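Local coordinates for protein YibA (Escherichia coli, PDB 1OYZ) that is of unknown function but folds as an all-helical chain of HEAT-like repeats and may have oxidoreductase activity, at residues N166-P171 and N177-A182; F181-N186 and S217-K222. One frame throughout, in Å; residues are numbered along the deposited sequence.

Contact 1: residues N166-P171 and N177-A182; sequences NLLKDP and NWAAFA
Leu167 and Leu168 meet Ala179 and Ala180 with the same pair of torsions in both leucines: chi1 is -66° in the first and -71° in the second, which sets each CG beside its own backbone N, and a chi2 near 180° sends CD1 on as the extension of the chain. In Leu168 this turns CD2 aside, toward the alanines, although its CB does not aim there; the CB of Leu167 points toward the partner helix and itself makes the contact. The methyl of Ala179 sits between them. Its CB lies 3.7 Å from Leu167 CB and equally 3.7 Å from Leu168 CD2, so two successive leucines hold it from two directions. Leu168 CD2 then reaches on to the next residue, resting 3.7 Å from Ala180 CB and 3.4 Å from Ala180 N. That last approach is a methyl packed on the backbone, and it is possible because the alanines have nothing longer than a methyl to keep the helices apart: the CA atoms of Leu168 and Ala179 are 5.6 Å from each other. Just past the leucines the chain turns, and Asp170 is held there by a salt bridge to Arg145 and a hydrogen bond from Asn172 N, while its carbonyl accepts one from Arg176. Leu168 and Ala180 also pack on Phe197 of helix 191-200. All four touching residues are buried, and between these two segments of the HEAT-repeat region the contact is purely aliphatic, with the polar links of the helical hairpin lying at the turn.

Contact 2: residues F181-N186 and S217-K222; sequences FAININ and SYRKDK
Arg219 brings the NH2 end of its guanidinium to the side chains of Ile183 and Asn184, and the two neighbours see it differently. Ile183 runs at about a right angle to the arginine chain and brings CG2 to the guanidinium edge, near its plane, 3.6 Å from Arg219 NH2. Asn184 comes in at a slant, its amide plane turned 52° from the guanidinium. The arginine gets there by a bend at chi2 (-79°), after which chi3 runs extended and carries the guanidinium across; the backbones stay well apart, with the CA atoms of Asn184 and Tyr218 8.8 Å from each other. Arg219 itself sits where helix 206-218 gives way to a Schellman motif, in which Lys220 takes a positive phi and bonds back into the last turn. Lys220 NZ donates to Tyr218 O at 3.3 Å from above the carbonyl plane, and also to Glu247 O. Between the two segments in sequence comes helix 191-200, whose Phe197 touches both Ile183 and Asn184 and whose Ile193 meets Arg219, while Asn184 also packs on Ile214 of helix 206-218; Tyr218 lies against helix 239-248 beyond.

In the fold
Coming from the N terminus, the chain passes through helix 161-168, turns, and enters helix 173-186. Contact 1 closes this short loop, with five residues between its segments. Contact 2 starts on the later part of the same helix, sharing Phe181 and Ala182 with contact 1, and closes a longer loop of 30 residues that takes in helix 191-200 and most of helix 206-218. The loops follow one another, the segments overlapping slightly, and neither encloses the other. Their centres lie about 13 Å apart, yet the contacts meet where Leu168 CD1 comes 3.6 Å from Ile183 CD1. Helix 173-186 thus ties the preceding helix to the end of helix 206-218.

Contact 1: residues N166-P171 and N177-A182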
loop_
_atom_site.group_PDB
_atom_site.type_symbol
_atom_site.label_atom_id
_atom_site.label_comp_id
_atom_site.label_asym_id
_atom_site.label_seq_id
_atom_site.Cartn_x
_atom_site.Cartn_y
_atom_site.Cartn_z
ATOM N N ASN A 166 -10.121 10.860 5.373
ATOM C CA ASN A 166 -9.961 11.869 4.325
ATOM C C ASN A 166 -9.403 11.242 3.037
ATOM O O ASN A 166 -9.770 11.661 1.945
ATOM C CB ASN A 166 -9.054 13.014 4.796
ATOM C CG ASN A 166 -9.457 14.364 4.198
ATOM O OD1 ASN A 166 -10.559 14.847 4.431
ATOM N ND2 ASN A 166 -8.568 14.963 3.410
ATOM N N LEU A 167 -8.539 10.233 3.161
ATOM C CA LEU A 167 -7.971 9.572 1.982
ATOM C C LEU A 167 -9.037 8.751 1.245
ATOM O O LEU A 167 -8.932 8.505 0.046
ATOM C CB LEU A 167 -6.771 8.683 2.374
ATOM C CG LEU A 167 -5.552 9.478 2.904
ATOM C CD1 LEU A 167 -4.476 8.556 3.479
ATOM C CD2 LEU A 167 -4.968 10.325 1.772
ATOM N N LEU A 168 -10.052 8.301 1.969
ATOM C CA LEU A 168 -11.117 7.569 1.313
ATOM C C LEU A 168 -11.785 8.534 0.334
ATOM O O LEU A 168 -12.341 8.111 -0.684
ATOM C CB LEU A 168 -12.160 7.100 2.321
ATOM C CG LEU A 168 -11.757 5.985 3.273
ATOM C CD1 LEU A 168 -12.866 5.785 4.327
ATOM C CD2 LEU A 168 -11.521 4.707 2.482
ATOM N N LYS A 169 -11.723 9.829 0.646
ATOM C CA LYS A 169 -12.357 10.848 -0.179
ATOM C C LYS A 169 -11.417 11.393 -1.222
ATOM O O LYS A 169 -11.730 12.364 -1.915
ATOM C CB LYS A 169 -12.853 12.002 0.691
ATOM C CG LYS A 169 -13.544 11.566 1.967
ATOM C CD LYS A 169 -13.776 12.765 2.886
ATOM C CE LYS A 169 -14.253 12.348 4.277
ATOM N NZ LYS A 169 -14.744 13.531 5.046
ATOM N N ASP A 170 -10.271 10.750 -1.361
ATOM C CA ASP A 170 -9.292 11.230 -2.304
ATOM C C ASP A 170 -9.730 11.174 -3.755
ATOM O O ASP A 170 -10.477 10.285 -4.168
ATOM C CB ASP A 170 -7.994 10.464 -2.147
ATOM C CG ASP A 170 -6.822 11.232 -2.671
ATOM O OD1 ASP A 170 -6.689 11.361 -3.904
ATOM O OD2 ASP A 170 -6.037 11.728 -1.836
ATOM N N PRO A 171 -9.282 12.156 -4.545
ATOM C CA PRO A 171 -9.623 12.219 -5.967
ATOM C C PRO A 171 -8.939 11.080 -6.704
ATOM O O PRO A 171 -9.362 10.670 -7.777
ATOM C CB PRO A 171 -9.095 13.592 -6.380
ATOM C CG PRO A 171 -9.268 14.393 -5.137
ATOM C CD PRO A 171 -8.739 13.449 -4.086
ATOM N N ASN A 177 -8.351 3.313 -2.676
ATOM C CA ASN A 177 -8.263 1.867 -2.524
ATOM C C ASN A 177 -7.335 1.501 -1.357
ATOM O O ASN A 177 -7.676 0.665 -0.508
ATOM C CB ASN A 177 -7.803 1.226 -3.852
ATOM C CG ASN A 177 -7.831 -0.311 -3.812
ATOM O OD1 ASN A 177 -6.789 -0.966 -3.850
ATOM N ND2 ASN A 177 -9.019 -0.880 -3.732
ATOM N N TRP A 178 -6.177 2.157 -1.292
ATOM C CA TRP A 178 -5.218 1.901 -0.216
ATOM C C TRP A 178 -5.794 2.248 1.149
ATOM O O TRP A 178 -5.566 1.540 2.118
ATOM C CB TRP A 178 -3.937 2.720 -0.433
ATOM C CG TRP A 178 -2.729 1.898 -0.725
ATOM C CD1 TRP A 178 -2.085 1.771 -1.931
ATOM C CD2 TRP A 178 -2.008 1.077 0.206
ATOM N NE1 TRP A 178 -1.005 0.917 -1.801
ATOM C CE2 TRP A 178 -0.943 0.473 -0.501
ATOM C CE3 TRP A 178 -2.166 0.786 1.571
ATOM C CZ2 TRP A 178 -0.036 -0.398 0.111
ATOM C CZ3 TRP A 178 -1.251 -0.090 2.180
ATOM C CH2 TRP A 178 -0.209 -0.670 1.444
ATOM N N ALA A 179 -6.520 3.352 1.230
ATOM C CA ALA A 179 -7.103 3.776 2.506
ATOM C C ALA A 179 -8.086 2.717 2.979
ATOM O O ALA A 179 -7.965 2.178 4.088
ATOM C CB ALA A 179 -7.827 5.133 2.347
ATOM N N ALA A 180 -9.041 2.406 2.106
ATOM C CA ALA A 180 -10.075 1.422 2.403
ATOM C C ALA A 180 -9.402 0.110 2.729
ATOM O O ALA A 180 -9.774 -0.577 3.670
ATOM C CB ALA A 180 -10.995 1.254 1.207
ATOM N N PHE A 181 -8.391 -0.207 1.941
ATOM C CA PHE A 181 -7.637 -1.425 2.113
ATOM C C PHE A 181 -7.032 -1.487 3.509
ATOM O O PHE A 181 -7.123 -2.512 4.187
ATOM C CB PHE A 181 -6.523 -1.475 1.073
ATOM C CG PHE A 181 -6.072 -2.859 0.733
ATOM C CD1 PHE A 181 -5.600 -3.725 1.722
ATOM C CD2 PHE A 181 -6.105 -3.290 -0.599
ATOM C CE1 PHE A 181 -5.165 -5.006 1.389
ATOM C CE2 PHE A 181 -5.675 -4.561 -0.954
ATOM C CZ PHE A 181 -5.203 -5.427 0.040
ATOM N N ALA A 182 -6.419 -0.398 3.954
ATOM C CA ALA A 182 -5.812 -0.432 5.278
ATOM C C ALA A 182 -6.876 -0.426 6.392
ATOM O O ALA A 182 -6.667 -0.983 7.480
ATOM C CB ALA A 182 -4.809 0.730 5.435
#

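Contact 2: residues F181-N186 and S217-K222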
loop_
_atom_site.group_PDB
_atom_site.type_symbol
_atom_site.label_atom_id
_atom_site.label_comp_id
_atom_site.label_asym_id
_atom_site.label_seq_id
_atom_site.Cartn_x
_atom_site.Cartn_y
_atom_site.Cartn_z
ATOM N N PHE A 181 -8.391 -0.207 1.941
ATOM C CA PHE A 181 -7.637 -1.425 2.113
ATOM C C PHE A 181 -7.032 -1.487 3.509
ATOM O O PHE A 181 -7.123 -2.512 4.187
ATOM C CB PHE A 181 -6.523 -1.475 1.073
ATOM C CG PHE A 181 -6.072 -2.859 0.733
ATOM C CD1 PHE A 181 -5.600 -3.725 1.722
ATOM C CD2 PHE A 181 -6.105 -3.290 -0.599
ATOM C CE1 PHE A 181 -5.165 -5.006 1.389
ATOM C CE2 PHE A 181 -5.675 -4.561 -0.954
ATOM C CZ PHE A 181 -5.203 -5.427 0.040
ATOM N N ALA A 182 -6.419 -0.398 3.954
ATOM C CA ALA A 182 -5.812 -0.432 5.278
ATOM C C ALA A 182 -6.876 -0.426 6.392
ATOM O O ALA A 182 -6.667 -0.983 7.480
ATOM C CB ALA A 182 -4.809 0.730 5.435
ATOM N N ILE A 183 -8.020 0.200 6.123
ATOM C CA ILE A 183 -9.119 0.227 7.090
ATOM C C ILE A 183 -9.656 -1.179 7.271
ATOM O O ILE A 183 -9.966 -1.601 8.376
ATOM C CB ILE A 183 -10.274 1.136 6.598
ATOM C CG1 ILE A 183 -9.921 2.590 6.884
ATOM C CG2 ILE A 183 -11.623 0.730 7.277
ATOM C CD1 ILE A 183 -10.707 3.569 6.139
ATOM N N ASN A 184 -9.770 -1.919 6.183
ATOM C CA ASN A 184 -10.283 -3.255 6.308
ATOM C C ASN A 184 -9.276 -4.115 7.082
ATOM O O ASN A 184 -9.644 -4.843 8.015
ATOM C CB ASN A 184 -10.582 -3.822 4.929
ATOM C CG ASN A 184 -11.887 -3.256 4.332
ATOM O OD1 ASN A 184 -12.058 -3.215 3.108
ATOM N ND2 ASN A 184 -12.802 -2.814 5.202
ATOM N N ILE A 185 -8.005 -3.986 6.701
ATOM C CA ILE A 185 -6.893 -4.697 7.320
ATOM C C ILE A 185 -6.873 -4.532 8.846
ATOM O O ILE A 185 -6.648 -5.491 9.580
ATOM C CB ILE A 185 -5.556 -4.197 6.690
ATOM C CG1 ILE A 185 -4.884 -5.351 5.952
ATOM C CG2 ILE A 185 -4.682 -3.523 7.731
ATOM C CD1 ILE A 185 -5.665 -5.816 4.733
ATOM N N ASN A 186 -7.132 -3.321 9.320
ATOM C CA ASN A 186 -7.129 -3.071 10.750
ATOM C C ASN A 186 -8.508 -3.176 11.398
ATOM O O ASN A 186 -8.654 -2.976 12.600
ATOM C CB ASN A 186 -6.527 -1.703 11.020
ATOM C CG ASN A 186 -5.056 -1.632 10.638
ATOM O OD1 ASN A 186 -4.524 -0.554 10.389
ATOM N ND2 ASN A 186 -4.389 -2.784 10.607
ATOM N N SER A 217 -19.717 -5.705 4.216
ATOM C CA SER A 217 -20.206 -7.016 4.614
ATOM C C SER A 217 -19.578 -7.513 5.934
ATOM O O SER A 217 -20.278 -8.037 6.789
ATOM C CB SER A 217 -19.983 -8.029 3.490
ATOM O OG SER A 217 -20.441 -7.521 2.265
ATOM N N TYR A 218 -18.272 -7.361 6.114
ATOM C CA TYR A 218 -17.691 -7.810 7.371
ATOM C C TYR A 218 -18.360 -7.074 8.538
ATOM O O TYR A 218 -18.579 -7.647 9.608
ATOM C CB TYR A 218 -16.165 -7.608 7.375
ATOM C CG TYR A 218 -15.440 -8.756 6.695
ATOM C CD1 TYR A 218 -15.613 -9.013 5.322
ATOM C CD2 TYR A 218 -14.627 -9.628 7.432
ATOM C CE1 TYR A 218 -14.995 -10.116 4.702
ATOM C CE2 TYR A 218 -14.010 -10.735 6.824
ATOM C CZ TYR A 218 -14.198 -10.975 5.464
ATOM O OH TYR A 218 -13.612 -12.084 4.878
ATOM N N ARG A 219 -18.704 -5.813 8.308
ATOM C CA ARG A 219 -19.373 -4.986 9.306
ATOM C C ARG A 219 -20.873 -5.324 9.422
ATOM O O ARG A 219 -21.578 -4.684 10.202
ATOM C CB ARG A 219 -19.238 -3.499 8.940
ATOM C CG ARG A 219 -17.832 -3.038 8.538
ATOM C CD ARG A 219 -16.950 -2.826 9.743
ATOM N NE ARG A 219 -15.515 -2.839 9.427
ATOM C CZ ARG A 219 -14.894 -1.996 8.604
ATOM N NH1 ARG A 219 -15.575 -1.045 7.980
ATOM N NH2 ARG A 219 -13.578 -2.104 8.417
ATOM N N LYS A 220 -21.379 -6.281 8.637
ATOM C CA LYS A 220 -22.798 -6.660 8.725
ATOM C C LYS A 220 -23.768 -5.483 8.454
ATOM O O LYS A 220 -24.856 -5.411 9.024
ATOM C CB LYS A 220 -23.086 -7.212 10.126
ATOM C CG LYS A 220 -22.049 -8.223 10.639
ATOM C CD LYS A 220 -22.445 -9.659 10.294
ATOM C CE LYS A 220 -21.320 -10.667 10.582
ATOM N NZ LYS A 220 -20.174 -10.514 9.620
ATOM N N ASP A 221 -23.369 -4.566 7.592
ATOM C CA ASP A 221 -24.173 -3.398 7.274
ATOM C C ASP A 221 -25.039 -3.708 6.045
ATOM O O ASP A 221 -24.544 -3.814 4.924
ATOM C CB ASP A 221 -23.217 -2.222 7.034
ATOM C CG ASP A 221 -23.921 -0.879 6.954
ATOM O OD1 ASP A 221 -23.341 0.106 7.482
ATOM O OD2 ASP A 221 -25.014 -0.806 6.352
ATOM N N LYS A 222 -26.339 -3.840 6.274
ATOM C CA LYS A 222 -27.262 -4.188 5.213
ATOM C C LYS A 222 -27.393 -3.211 4.069
ATOM O O LYS A 222 -28.002 -3.527 3.056
ATOM C CB LYS A 222 -28.612 -4.548 5.840
ATOM C CG LYS A 222 -28.495 -5.906 6.532
ATOM C CD LYS A 222 -29.482 -6.138 7.678
ATOM C CE LYS A 222 -29.402 -7.585 8.149
ATOM N NZ LYS A 222 -30.277 -7.816 9.301
#